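Local coordinates for protein spore germination lipase LipC (Metagenome, PDB 6NKD) that probably hydrolyses ester bonds of lipids, including lysophospholipids, as a GDSL-family lipase with a likely part in spore germination, at residues S11-V16 and G24-Y29; E35-E40 and A205-L210; I44-S49 and E62-E67; L88-K93 and E97-E102; L136-P139 and L145-K148. All blocks are in the same frame, centred on the assembly; numbering follows the deposited sequence.

Contact 1: S11-V16 and G24-Y29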
# COMPACT_ATOMS: atom_id res chain seq x y z
N SER A 11 9.78 -10.85 2.55
CA SER A 11 9.35 -9.96 1.47
C SER A 11 9.48 -10.62 0.10
O SER A 11 8.75 -10.26 -0.83
CB SER A 11 10.15 -8.66 1.51
OG SER A 11 11.54 -8.91 1.51
N LEU A 12 10.40 -11.58 -0.04
CA LEU A 12 10.55 -12.26 -1.33
C LEU A 12 9.30 -13.06 -1.67
O LEU A 12 8.82 -13.03 -2.81
CB LEU A 12 11.78 -13.17 -1.31
CG LEU A 12 13.14 -12.53 -1.00
CD1 LEU A 12 14.27 -13.47 -1.41
CD2 LEU A 12 13.28 -11.18 -1.68
N THR A 13 8.75 -13.79 -0.69
CA THR A 13 7.52 -14.53 -0.92
C THR A 13 6.34 -13.59 -1.14
O THR A 13 5.40 -13.94 -1.86
CB THR A 13 7.25 -15.48 0.26
OG1 THR A 13 8.40 -16.30 0.49
CG2 THR A 13 6.05 -16.38 -0.03
N VAL A 14 6.37 -12.41 -0.53
CA VAL A 14 5.35 -11.40 -0.81
C VAL A 14 5.46 -10.93 -2.25
O VAL A 14 4.44 -10.68 -2.91
CB VAL A 14 5.47 -10.24 0.19
CG1 VAL A 14 4.56 -9.09 -0.22
CG2 VAL A 14 5.14 -10.70 1.60
N GLY A 15 6.68 -10.80 -2.76
CA GLY A 15 6.91 -10.26 -4.08
C GLY A 15 7.29 -8.79 -4.11
O GLY A 15 7.05 -8.13 -5.13
N VAL A 16 7.86 -8.27 -3.03
CA VAL A 16 8.21 -6.86 -2.97
C VAL A 16 9.31 -6.57 -3.97
O VAL A 16 10.29 -7.32 -4.09
CB VAL A 16 8.64 -6.48 -1.54
CG1 VAL A 16 9.06 -5.02 -1.47
CG2 VAL A 16 7.52 -6.77 -0.56
N GLY A 24 5.11 -12.10 -8.22
CA GLY A 24 6.44 -12.39 -7.73
C GLY A 24 6.89 -13.76 -8.21
O GLY A 24 6.38 -14.30 -9.19
N PHE A 25 7.87 -14.32 -7.49
CA PHE A 25 8.40 -15.62 -7.90
C PHE A 25 7.48 -16.78 -7.54
O PHE A 25 7.55 -17.83 -8.18
CB PHE A 25 9.79 -15.85 -7.30
CG PHE A 25 9.79 -16.44 -5.90
CD1 PHE A 25 9.81 -17.81 -5.71
CD2 PHE A 25 9.79 -15.61 -4.79
CE1 PHE A 25 9.81 -18.35 -4.43
CE2 PHE A 25 9.79 -16.15 -3.51
CZ PHE A 25 9.80 -17.52 -3.33
N VAL A 26 6.61 -16.62 -6.53
CA VAL A 26 5.83 -17.76 -6.06
C VAL A 26 4.72 -18.10 -7.04
O VAL A 26 4.37 -19.27 -7.22
CB VAL A 26 5.29 -17.50 -4.64
CG1 VAL A 26 6.39 -17.01 -3.73
CG2 VAL A 26 4.12 -16.52 -4.65
N GLN A 27 4.14 -17.09 -7.71
CA GLN A 27 3.07 -17.34 -8.66
C GLN A 27 3.59 -17.60 -10.07
O GLN A 27 2.90 -18.26 -10.86
CB GLN A 27 2.08 -16.18 -8.68
CG GLN A 27 2.69 -14.82 -8.43
CD GLN A 27 2.70 -14.44 -6.96
OE1 GLN A 27 3.63 -13.79 -6.48
NE2 GLN A 27 1.66 -14.85 -6.24
N ARG A 28 4.78 -17.10 -10.41
CA ARG A 28 5.43 -17.54 -11.63
C ARG A 28 5.87 -18.99 -11.52
O ARG A 28 5.84 -19.74 -12.50
CB ARG A 28 6.62 -16.63 -11.95
CG ARG A 28 6.24 -15.18 -12.20
CD ARG A 28 7.46 -14.28 -12.20
NE ARG A 28 7.10 -12.87 -12.13
CZ ARG A 28 7.00 -12.06 -13.18
NH1 ARG A 28 6.65 -10.79 -13.01
NH2 ARG A 28 7.26 -12.52 -14.39
N TYR A 29 6.29 -19.40 -10.32
CA TYR A 29 6.62 -20.80 -10.09
C TYR A 29 5.37 -21.67 -10.07
O TYR A 29 5.42 -22.84 -10.45
CB TYR A 29 7.40 -20.94 -8.78
CG TYR A 29 7.77 -22.35 -8.38
CD1 TYR A 29 8.27 -23.26 -9.31
CD2 TYR A 29 7.64 -22.78 -7.06
CE1 TYR A 29 8.62 -24.55 -8.94
CE2 TYR A 29 7.99 -24.06 -6.68
CZ TYR A 29 8.47 -24.94 -7.62
OH TYR A 29 8.82 -26.22 -7.25
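Phe25, with chi1 at 86°, holds CG between its own backbone N and carbonyl carbon, and this brings the end of its ring in against the short helix 11-14. Val26, with chi1 at -49°, keeps CG1 beside its backbone N, where the methyl faces Thr13 and also lies over the centre of one face of the Phe25 ring. The ring meets the helix by its edge: CE2 is 3.3 Å from Leu12 O, which lies near the ring plane, and 4.2 Å from Leu12 CB. Thr13 and Val26 cross at about a right angle, with Thr13 CG2 3.8 Å from Val26 CG1, while the Thr13 hydroxyl bonds to Thr78. The backbones come closest at two glycines, Gly15 CA and Gly24 CA being 4.3 Å apart; a side chain on either would point into the other segment. A serine in place of Phe25 would probably open a gap beside Leu12 O and Thr13, and leave Val26 CG1 with no ring to rest on. Gly15, at positive phi, is the C-prime residue of a Schellman motif that closes the helix opened by Ser11, the probable nucleophile, as in GDSL (SGNH) hydrolases, whose catalytic serine starts a helix after the first strand.

Contact 2: E35-E40 and A205-L210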
# COMPACT_ATOMS: atom_id res chain seq x y z
N GLU A 35 2.36 -26.12 -15.66
CA GLU A 35 2.76 -26.45 -17.02
C GLU A 35 3.59 -27.72 -17.07
O GLU A 35 3.46 -28.53 -18.00
CB GLU A 35 3.51 -25.27 -17.63
CG GLU A 35 3.92 -25.46 -19.09
CD GLU A 35 4.45 -24.17 -19.70
OE1 GLU A 35 4.06 -23.85 -20.84
OE2 GLU A 35 5.25 -23.48 -19.03
N ASP A 36 4.46 -27.93 -16.07
CA ASP A 36 5.34 -29.09 -16.08
C ASP A 36 4.67 -30.36 -15.59
O ASP A 36 5.15 -31.46 -15.89
CB ASP A 36 6.58 -28.82 -15.21
CG ASP A 36 7.40 -27.65 -15.72
OD1 ASP A 36 7.33 -27.36 -16.94
OD2 ASP A 36 8.12 -27.03 -14.91
N LEU A 37 3.57 -30.25 -14.84
CA LEU A 37 2.88 -31.41 -14.30
C LEU A 37 1.48 -31.60 -14.89
O LEU A 37 0.83 -32.61 -14.59
CB LEU A 37 2.79 -31.32 -12.78
CG LEU A 37 4.13 -31.14 -12.05
CD1 LEU A 37 3.93 -31.16 -10.54
CD2 LEU A 37 5.12 -32.21 -12.49
N ASN A 38 1.02 -30.66 -15.72
CA ASN A 38 -0.29 -30.75 -16.37
C ASN A 38 -1.40 -30.94 -15.35
O ASN A 38 -2.21 -31.87 -15.43
CB ASN A 38 -0.30 -31.87 -17.42
CG ASN A 38 -1.37 -31.66 -18.48
OD1 ASN A 38 -2.33 -30.91 -18.27
ND2 ASN A 38 -1.22 -32.33 -19.61
N GLU A 39 -1.44 -30.04 -14.37
CA GLU A 39 -2.44 -30.11 -13.31
C GLU A 39 -2.55 -28.75 -12.64
O GLU A 39 -1.54 -28.10 -12.37
CB GLU A 39 -2.07 -31.18 -12.27
CG GLU A 39 -3.10 -31.39 -11.18
CD GLU A 39 -2.82 -32.62 -10.34
OE1 GLU A 39 -1.89 -33.38 -10.69
OE2 GLU A 39 -3.53 -32.83 -9.33
N GLU A 40 -3.79 -28.32 -12.39
CA GLU A 40 -4.02 -27.05 -11.72
C GLU A 40 -3.44 -27.08 -10.31
O GLU A 40 -3.33 -28.13 -9.68
CB GLU A 40 -5.52 -26.75 -11.66
CG GLU A 40 -6.22 -26.72 -13.02
CD GLU A 40 -6.40 -25.32 -13.57
OE1 GLU A 40 -5.40 -24.56 -13.62
OE2 GLU A 40 -7.54 -24.97 -13.94
N ALA A 205 14.83 -27.22 -10.80
CA ALA A 205 15.16 -28.18 -9.75
C ALA A 205 14.37 -29.47 -9.85
O ALA A 205 14.69 -30.42 -9.13
CB ALA A 205 14.93 -27.54 -8.38
N GLY A 206 13.37 -29.54 -10.72
CA GLY A 206 12.57 -30.73 -10.84
C GLY A 206 11.46 -30.79 -9.80
O GLY A 206 11.19 -29.82 -9.08
N TYR A 207 10.82 -31.95 -9.72
CA TYR A 207 9.70 -32.12 -8.80
C TYR A 207 9.72 -33.45 -8.06
O TYR A 207 8.74 -33.77 -7.37
CB TYR A 207 8.37 -31.95 -9.55
CG TYR A 207 8.25 -30.59 -10.22
CD1 TYR A 207 7.83 -29.48 -9.50
CD2 TYR A 207 8.56 -30.43 -11.56
CE1 TYR A 207 7.72 -28.24 -10.10
CE2 TYR A 207 8.45 -29.19 -12.17
CZ TYR A 207 8.04 -28.10 -11.43
OH TYR A 207 7.93 -26.87 -12.04
N GLY A 208 10.79 -34.24 -8.18
CA GLY A 208 10.94 -35.42 -7.33
C GLY A 208 9.88 -36.47 -7.61
O GLY A 208 9.60 -36.81 -8.76
N ARG A 209 9.30 -37.01 -6.53
CA ARG A 209 8.33 -38.09 -6.63
C ARG A 209 6.99 -37.65 -7.20
O ARG A 209 6.16 -38.51 -7.52
CB ARG A 209 8.12 -38.73 -5.26
CG ARG A 209 9.26 -39.62 -4.79
CD ARG A 209 9.04 -40.10 -3.37
NE ARG A 209 7.73 -40.72 -3.18
CZ ARG A 209 7.48 -42.01 -3.40
NH1 ARG A 209 8.44 -42.82 -3.80
NH2 ARG A 209 6.26 -42.49 -3.20
N LEU A 210 6.75 -36.35 -7.33
CA LEU A 210 5.47 -35.88 -7.84
C LEU A 210 5.32 -36.09 -9.34
O LEU A 210 4.19 -36.16 -9.84
CB LEU A 210 5.28 -34.40 -7.51
CG LEU A 210 5.24 -34.05 -6.02
CD1 LEU A 210 5.04 -32.55 -5.82
CD2 LEU A 210 4.14 -34.85 -5.32
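Tyr207 and Leu37 bury nearly equal areas here, and Asp36 adds the polar end of the same arrangement. The tyrosine lies with one side of its ring against the last turn of helix 25-37, so that its ring carbons meet leucine and its hydroxyl meets aspartate. Its CG stands anti to the carbonyl carbon (chi1 -59°), which directs the ring at that helix. Leu37 uses both methyls: CD2 is 4.0 Å from Tyr207 CD2, and CD1 stands 4.3 Å above the ring plane, displaced from the centre toward the rim. Asp36 crosses the tyrosine at about a right angle. Its CB lies 3.6 Å from Tyr207 CE2, and its OD2, at the ring edge and in the ring plane, accepts the proton of Tyr207 OH over 2.9 Å. The hydroxyl comes to the anti side of the carboxylate oxygen, 16° out of the carboxylate plane. Asp36 OD2 is gripped a second time by the NE of Arg203 in a salt bridge, which would be expected to favour the ionised carboxylate and restrain its turning. A leucine in place of Tyr207 would lack the hydroxyl and is likely to leave Asp36 OD2 without this partner, and Leu37 without a ring to lie on. The tyrosine ring thus reaches from the segment after helix 192-204 onto helix 25-37, where it also touches Tyr29 and Met33, while Leu37 packs on Leu3 of strand 3-9.

Contact 3: I44-S49 and E62-E67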
# COMPACT_ATOMS: atom_id res chain seq x y z
N ILE A 44 -1.49 -21.00 -1.49
CA ILE A 44 -1.70 -20.28 -0.24
C ILE A 44 -0.37 -19.67 0.17
O ILE A 44 0.67 -20.33 0.10
CB ILE A 44 -2.24 -21.21 0.87
CG1 ILE A 44 -3.51 -21.94 0.42
CG2 ILE A 44 -2.52 -20.42 2.13
CD1 ILE A 44 -3.27 -23.34 -0.11
N VAL A 45 -0.40 -18.40 0.59
CA VAL A 45 0.81 -17.64 0.88
C VAL A 45 0.70 -17.07 2.29
O VAL A 45 -0.24 -16.32 2.58
CB VAL A 45 1.05 -16.52 -0.14
CG1 VAL A 45 2.19 -15.62 0.32
CG2 VAL A 45 1.36 -17.10 -1.51
N PHE A 46 1.66 -17.40 3.14
CA PHE A 46 1.81 -16.79 4.46
C PHE A 46 3.15 -16.07 4.47
O PHE A 46 4.20 -16.70 4.64
CB PHE A 46 1.75 -17.84 5.58
CG PHE A 46 0.49 -18.65 5.59
CD1 PHE A 46 -0.70 -18.11 6.05
CD2 PHE A 46 0.49 -19.97 5.15
CE1 PHE A 46 -1.86 -18.86 6.07
CE2 PHE A 46 -0.66 -20.72 5.17
CZ PHE A 46 -1.84 -20.17 5.63
N ALA A 47 3.12 -14.75 4.28
CA ALA A 47 4.36 -13.99 4.20
C ALA A 47 4.11 -12.54 4.58
O ALA A 47 3.00 -12.02 4.40
CB ALA A 47 4.98 -14.07 2.80
N LYS A 48 5.15 -11.90 5.12
CA LYS A 48 5.08 -10.51 5.53
C LYS A 48 6.50 -9.97 5.57
O LYS A 48 7.45 -10.69 5.91
CB LYS A 48 4.41 -10.36 6.91
CG LYS A 48 4.21 -8.93 7.37
CD LYS A 48 2.87 -8.36 6.91
CE LYS A 48 2.72 -6.91 7.31
NZ LYS A 48 3.00 -6.68 8.75
N SER A 49 6.65 -8.69 5.22
CA SER A 49 7.96 -8.06 5.27
C SER A 49 8.48 -8.02 6.70
O SER A 49 7.73 -7.74 7.65
CB SER A 49 7.89 -6.65 4.69
OG SER A 49 7.53 -6.69 3.32
N GLU A 62 0.61 -22.71 14.32
CA GLU A 62 -0.71 -22.14 14.12
C GLU A 62 -1.63 -23.19 13.51
O GLU A 62 -1.22 -23.88 12.56
CB GLU A 62 -0.63 -20.92 13.21
CG GLU A 62 -1.62 -19.81 13.55
CD GLU A 62 -1.12 -18.91 14.66
OE1 GLU A 62 0.11 -18.89 14.89
OE2 GLU A 62 -1.94 -18.23 15.30
N PRO A 63 -2.85 -23.36 14.01
CA PRO A 63 -3.71 -24.43 13.48
C PRO A 63 -4.06 -24.27 12.02
O PRO A 63 -4.05 -25.25 11.27
CB PRO A 63 -4.95 -24.36 14.39
CG PRO A 63 -4.96 -22.96 14.92
CD PRO A 63 -3.51 -22.58 15.07
N PHE A 64 -4.35 -23.04 11.57
CA PHE A 64 -4.69 -22.84 10.17
C PHE A 64 -3.47 -23.01 9.27
O PHE A 64 -3.59 -23.51 8.14
CB PHE A 64 -5.31 -21.45 9.97
CG PHE A 64 -5.67 -21.15 8.55
CD1 PHE A 64 -6.61 -21.92 7.88
CD2 PHE A 64 -5.08 -20.09 7.88
CE1 PHE A 64 -6.95 -21.64 6.57
CE2 PHE A 64 -5.42 -19.81 6.57
CZ PHE A 64 -6.35 -20.58 5.91
N ILE A 65 -2.29 -22.60 9.74
CA ILE A 65 -1.09 -22.75 8.94
C ILE A 65 -0.67 -24.22 8.88
O ILE A 65 -0.19 -24.69 7.84
CB ILE A 65 0.04 -21.86 9.50
CG1 ILE A 65 -0.41 -20.40 9.52
CG2 ILE A 65 1.31 -22.02 8.67
CD1 ILE A 65 0.67 -19.42 9.92
N MSE A 66 -0.87 -24.96 9.96
CA MSE A 66 -0.56 -26.38 9.97
C MSE A 66 -1.47 -27.14 9.01
O MSE A 66 -1.08 -28.14 8.42
CB MSE A 66 -0.67 -26.96 11.37
CG MSE A 66 0.59 -27.68 11.82
SE MSE A 66 0.40 -28.74 13.44
CE MSE A 66 -0.24 -30.40 12.65
N GLU A 67 -2.71 -26.64 8.88
CA GLU A 67 -3.64 -27.23 7.92
C GLU A 67 -3.09 -27.14 6.51
O GLU A 67 -3.06 -28.14 5.78
CB GLU A 67 -5.00 -26.53 8.02
CG GLU A 67 -5.83 -26.92 9.23
CD GLU A 67 -6.73 -28.11 8.96
OE1 GLU A 67 -6.89 -28.47 7.77
OE2 GLU A 67 -7.28 -28.68 9.92
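Phe46 receives two neighbours at once, one on a face of its ring and one at the edge. Ile65 CG1 sits over the centre of the face, 4.0 Å from the ring centroid and only 10° off the ring normal, a clear CH-pi contact; the isoleucine and the phenylalanine slide past each other in opposite directions. At the edge, Phe64 CE2 lies in the plane of the Phe46 ring, 3.7 Å from Phe46 CE1. The two rings are turned 87° apart, their centroids separated by 5.8 Å, in an oblique pairing. Phe64 reaches this place because its CG is anti to the backbone N (chi1 179°), which carries the ring from the flank of helix 63-71 back toward the strand. Phe46 itself is held by strand 41-47, one of the two outermost strands of the sheet within this chain, whose backbone bonds to strand 3-9; its ring also touches Thr6 and Leu8 there and Gln68 on the helix. Phe21 of a neighbouring subunit packs on both Phe64 and Ile65, so the cluster runs on into the assembly. Between these two segments the contact is apolar and aromatic, with no hydrogen bond.

Contact 4: L88-K93 and E97-E102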
# COMPACT_ATOMS: atom_id res chain seq x y z
N LEU A 88 25.00 -5.86 8.33
CA LEU A 88 25.88 -4.93 7.64
C LEU A 88 25.88 -3.55 8.29
O LEU A 88 26.91 -2.88 8.33
CB LEU A 88 25.48 -4.81 6.17
CG LEU A 88 26.00 -5.91 5.24
CD1 LEU A 88 25.60 -5.61 3.80
CD2 LEU A 88 27.51 -6.05 5.36
N GLU A 89 24.73 -3.13 8.82
CA GLU A 89 24.67 -1.85 9.53
C GLU A 89 25.32 -1.94 10.90
O GLU A 89 25.92 -0.97 11.36
CB GLU A 89 23.22 -1.39 9.66
CG GLU A 89 22.48 -1.29 8.33
CD GLU A 89 23.14 -0.34 7.35
OE1 GLU A 89 23.70 0.69 7.80
OE2 GLU A 89 23.11 -0.61 6.13
N ILE A 90 25.21 -3.09 11.57
CA ILE A 90 25.89 -3.26 12.85
C ILE A 90 27.39 -3.33 12.64
O ILE A 90 28.17 -2.76 13.42
CB ILE A 90 25.35 -4.49 13.60
CG1 ILE A 90 23.88 -4.30 13.97
CG2 ILE A 90 26.18 -4.77 14.85
CD1 ILE A 90 23.28 -5.47 14.70
N TYR A 91 27.83 -4.02 11.59
CA TYR A 91 29.26 -4.08 11.29
C TYR A 91 29.81 -2.71 10.93
O TYR A 91 30.97 -2.40 11.24
CB TYR A 91 29.53 -5.08 10.16
CG TYR A 91 31.00 -5.20 9.82
CD1 TYR A 91 31.81 -6.13 10.46
CD2 TYR A 91 31.58 -4.39 8.85
CE1 TYR A 91 33.16 -6.24 10.15
CE2 TYR A 91 32.92 -4.49 8.54
CZ TYR A 91 33.71 -5.42 9.19
OH TYR A 91 35.04 -5.53 8.88
N GLU A 92 29.00 -1.87 10.28
CA GLU A 92 29.46 -0.54 9.91
C GLU A 92 29.81 0.29 11.14
O GLU A 92 30.69 1.16 11.07
CB GLU A 92 28.40 0.18 9.08
CG GLU A 92 28.88 1.46 8.42
CD GLU A 92 29.66 1.20 7.14
OE1 GLU A 92 30.21 2.17 6.57
OE2 GLU A 92 29.73 0.03 6.70
N LYS A 93 29.14 0.04 12.27
CA LYS A 93 29.41 0.80 13.48
C LYS A 93 30.41 0.11 14.40
O LYS A 93 31.30 0.77 14.95
CB LYS A 93 28.10 1.05 14.25
CG LYS A 93 28.23 2.08 15.36
CD LYS A 93 26.90 2.36 16.06
CE LYS A 93 26.63 1.37 17.18
NZ LYS A 93 25.45 1.76 18.01
N GLU A 97 33.26 -8.82 12.98
CA GLU A 97 32.97 -9.78 11.93
C GLU A 97 32.14 -10.96 12.41
O GLU A 97 31.68 -11.76 11.59
CB GLU A 97 34.28 -10.27 11.31
CG GLU A 97 34.18 -10.74 9.87
CD GLU A 97 35.54 -10.93 9.23
OE1 GLU A 97 35.61 -11.00 7.99
OE2 GLU A 97 36.54 -11.00 9.97
N HIS A 98 31.93 -11.09 13.72
CA HIS A 98 31.16 -12.18 14.30
C HIS A 98 29.66 -11.91 14.35
O HIS A 98 28.88 -12.85 14.53
CB HIS A 98 31.68 -12.48 15.71
CG HIS A 98 30.94 -13.59 16.41
ND1 HIS A 98 31.07 -14.91 16.05
CD2 HIS A 98 30.07 -13.57 17.44
CE1 HIS A 98 30.31 -15.66 16.83
NE2 HIS A 98 29.69 -14.87 17.68
N VAL A 99 29.24 -10.65 14.17
CA VAL A 99 27.84 -10.30 14.39
C VAL A 99 26.93 -11.02 13.40
O VAL A 99 25.80 -11.40 13.74
CB VAL A 99 27.65 -8.77 14.32
CG1 VAL A 99 28.01 -8.23 12.94
CG2 VAL A 99 26.22 -8.39 14.68
N PHE A 100 27.39 -11.24 12.17
CA PHE A 100 26.56 -11.93 11.19
C PHE A 100 26.65 -13.44 11.35
O PHE A 100 25.66 -14.15 11.15
CB PHE A 100 26.93 -11.53 9.77
CG PHE A 100 26.13 -12.23 8.70
CD1 PHE A 100 24.88 -11.76 8.33
CD2 PHE A 100 26.63 -13.36 8.07
CE1 PHE A 100 24.14 -12.41 7.36
CE2 PHE A 100 25.90 -14.01 7.09
CZ PHE A 100 24.65 -13.54 6.74
N LEU A 101 27.84 -13.95 11.70
CA LEU A 101 27.99 -15.39 11.87
C LEU A 101 27.08 -15.91 12.98
O LEU A 101 26.55 -17.03 12.89
CB LEU A 101 29.45 -15.74 12.17
CG LEU A 101 30.49 -15.32 11.12
CD1 LEU A 101 31.80 -16.06 11.35
CD2 LEU A 101 29.98 -15.56 9.70
N GLU A 102 26.88 -15.11 14.03
CA GLU A 102 25.94 -15.49 15.08
C GLU A 102 24.50 -15.42 14.56
O GLU A 102 23.68 -16.30 14.86
CB GLU A 102 26.11 -14.59 16.30
CG GLU A 102 25.32 -15.04 17.52
CD GLU A 102 25.93 -16.25 18.20
OE1 GLU A 102 26.77 -16.06 19.11
OE2 GLU A 102 25.58 -17.39 17.83
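Glu97 begins the second segment by meeting Tyr91 through its backbone. The amide nitrogen of Glu97 lies at the rim of the tyrosine ring and in its plane, 3.8 Å from Tyr91 CE1, while Glu97 CB is 4.3 Å from the same carbon. Because the nitrogen arrives at the edge, it makes no use of the pi face. Tyr91 holds CG anti to its backbone nitrogen (chi1 -179°), which lays the CD1-CE1 edge of the ring alongside the Glu97 backbone. Past His98, which points away from helix 81-94, Val99 carries the apolar part of the contact. Its CG2, anti to the backbone nitrogen, lies 3.6 Å from Ile90 CG2, and its second branch, CG1, stands 4.5 Å from Tyr91 CB. One branched residue therefore reaches two consecutive residues of helix 81-94. Phe100 follows, turned instead to Leu84 and Ser87 of that helix and stacked on Trp149, a residue of helix 144-157 which also pairs edge-to-face with Tyr91. The contact joins two successive helices just where a short link reverses into the long helix 98-122; the disulfide between Cys80 and Cys107 ties the start of the first to the second farther along. Chemically the interface is plain: methyl against methyl and ring edge against backbone, with no hydrogen bond between the segments, at the surface, and with no charge pair between the two.

Contact 5: L136-P139 and L145-K148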
# COMPACT_ATOMS: atom_id res chain seq x y z
N LEU A 136 20.47 -17.18 0.02
CA LEU A 136 20.57 -15.73 -0.06
C LEU A 136 21.45 -15.31 -1.22
O LEU A 136 22.49 -15.92 -1.48
CB LEU A 136 21.12 -15.16 1.25
CG LEU A 136 20.30 -15.42 2.51
CD1 LEU A 136 21.00 -14.84 3.73
CD2 LEU A 136 18.90 -14.85 2.37
N TYR A 137 21.02 -14.27 -1.93
CA TYR A 137 21.84 -13.62 -2.93
C TYR A 137 22.54 -12.41 -2.31
O TYR A 137 22.14 -11.90 -1.27
CB TYR A 137 21.00 -13.19 -4.13
CG TYR A 137 19.87 -12.24 -3.80
CD1 TYR A 137 20.07 -10.87 -3.76
CD2 TYR A 137 18.59 -12.72 -3.54
CE1 TYR A 137 19.04 -10.00 -3.45
CE2 TYR A 137 17.55 -11.86 -3.24
CZ TYR A 137 17.78 -10.50 -3.20
OH TYR A 137 16.75 -9.64 -2.90
N ASN A 138 23.61 -11.96 -2.97
CA ASN A 138 24.36 -10.82 -2.49
C ASN A 138 23.95 -9.58 -3.27
O ASN A 138 24.40 -9.40 -4.41
CB ASN A 138 25.87 -11.06 -2.61
CG ASN A 138 26.69 -9.90 -2.11
OD1 ASN A 138 26.24 -9.11 -1.28
ND2 ASN A 138 27.92 -9.78 -2.61
N PRO A 139 23.12 -8.69 -2.71
CA PRO A 139 22.73 -7.49 -3.45
C PRO A 139 23.82 -6.44 -3.55
O PRO A 139 23.69 -5.51 -4.34
CB PRO A 139 21.53 -6.96 -2.65
CG PRO A 139 21.81 -7.41 -1.25
CD PRO A 139 22.51 -8.74 -1.36
N LEU A 145 32.90 -8.30 2.16
CA LEU A 145 32.40 -8.87 3.40
C LEU A 145 30.97 -9.38 3.24
O LEU A 145 30.60 -10.41 3.81
CB LEU A 145 32.48 -7.85 4.53
CG LEU A 145 32.11 -8.41 5.91
CD1 LEU A 145 33.22 -9.29 6.45
CD2 LEU A 145 31.78 -7.29 6.87
N ALA A 146 30.16 -8.66 2.46
CA ALA A 146 28.81 -9.13 2.19
C ALA A 146 28.83 -10.42 1.37
O ALA A 146 28.03 -11.33 1.61
CB ALA A 146 28.01 -8.05 1.47
N ASP A 147 29.74 -10.51 0.40
CA ASP A 147 29.84 -11.72 -0.40
C ASP A 147 30.37 -12.89 0.42
O ASP A 147 29.88 -14.02 0.29
CB ASP A 147 30.72 -11.47 -1.62
CG ASP A 147 30.61 -12.57 -2.66
OD1 ASP A 147 29.55 -12.65 -3.32
OD2 ASP A 147 31.57 -13.35 -2.82
N LYS A 148 31.36 -12.63 1.27
CA LYS A 148 31.91 -13.69 2.11
C LYS A 148 30.89 -14.17 3.13
O LYS A 148 30.76 -15.38 3.37
CB LYS A 148 33.18 -13.19 2.81
CG LYS A 148 33.84 -14.21 3.73
CD LYS A 148 35.10 -13.64 4.36
CE LYS A 148 35.86 -14.69 5.16
NZ LYS A 148 37.13 -14.15 5.71
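The Asn138 amide turns one face to helix 144-157, where the backbone of Asp147 lies over it: Asp147 N and Asp147 CA are each 4.0 Å from Asn138 CG. Its two ends divide between neighbouring residues of the helix. Asn138 OD1 comes 3.4 Å from Ala146 CB, and Asn138 ND2 gives a weak hydrogen bond to Asp147 OD1, also 3.4 Å long and bent to 138° at the hydrogen. The amide and carboxylate planes are 44° apart, and the two side chains cross at about a right angle, so the flat groups neither stack nor lie edge to edge in one plane. Asn138 reaches the helix because its CG is anti to the backbone nitrogen (chi1 -180°), which sends the amide straight out from the loop. This loop is the link from strand 130-134 to helix 144-157, a beta-alpha connection of the three-layered alpha/beta/alpha fold common to SGNH hydrolases. Asn138 shapes the loop as well: OD1 accepts from the backbone nitrogen of Phe140, two residues on, closing an Asx turn with Pro139 in the middle. The same oxygen thus both closes the turn and rests against Ala146, whose methyl also packs on Leu88 of helix 81-94. The stronger partner of Asp147 OD1 is the hydroxyl of Tyr172, from helix 171-175, and that bond would be expected to limit how far the carboxylate can swing toward the asparagine.

From the N terminus, contact 1 closes first, a short loop after strand 3-9 that joins the short helix 11-14, which carries the probable nucleophile, to the start of helix 25-37. That helix ends in contact 2, which spans most of the chain and brings the segment after helix 192-204 back against it; contacts 3, 4 and 5 all lie within that span, one after another, and none cross. Contact 3 closes the loop from strand 41-47 to helix 63-71, and its strand touches contact 1 where Ala47 meets Thr13 and Val14. Contact 4 folds helix 81-94 against helix 98-122, and contact 5 closes the loop before helix 144-157. These two touch through Leu145, about 13 Å between centres.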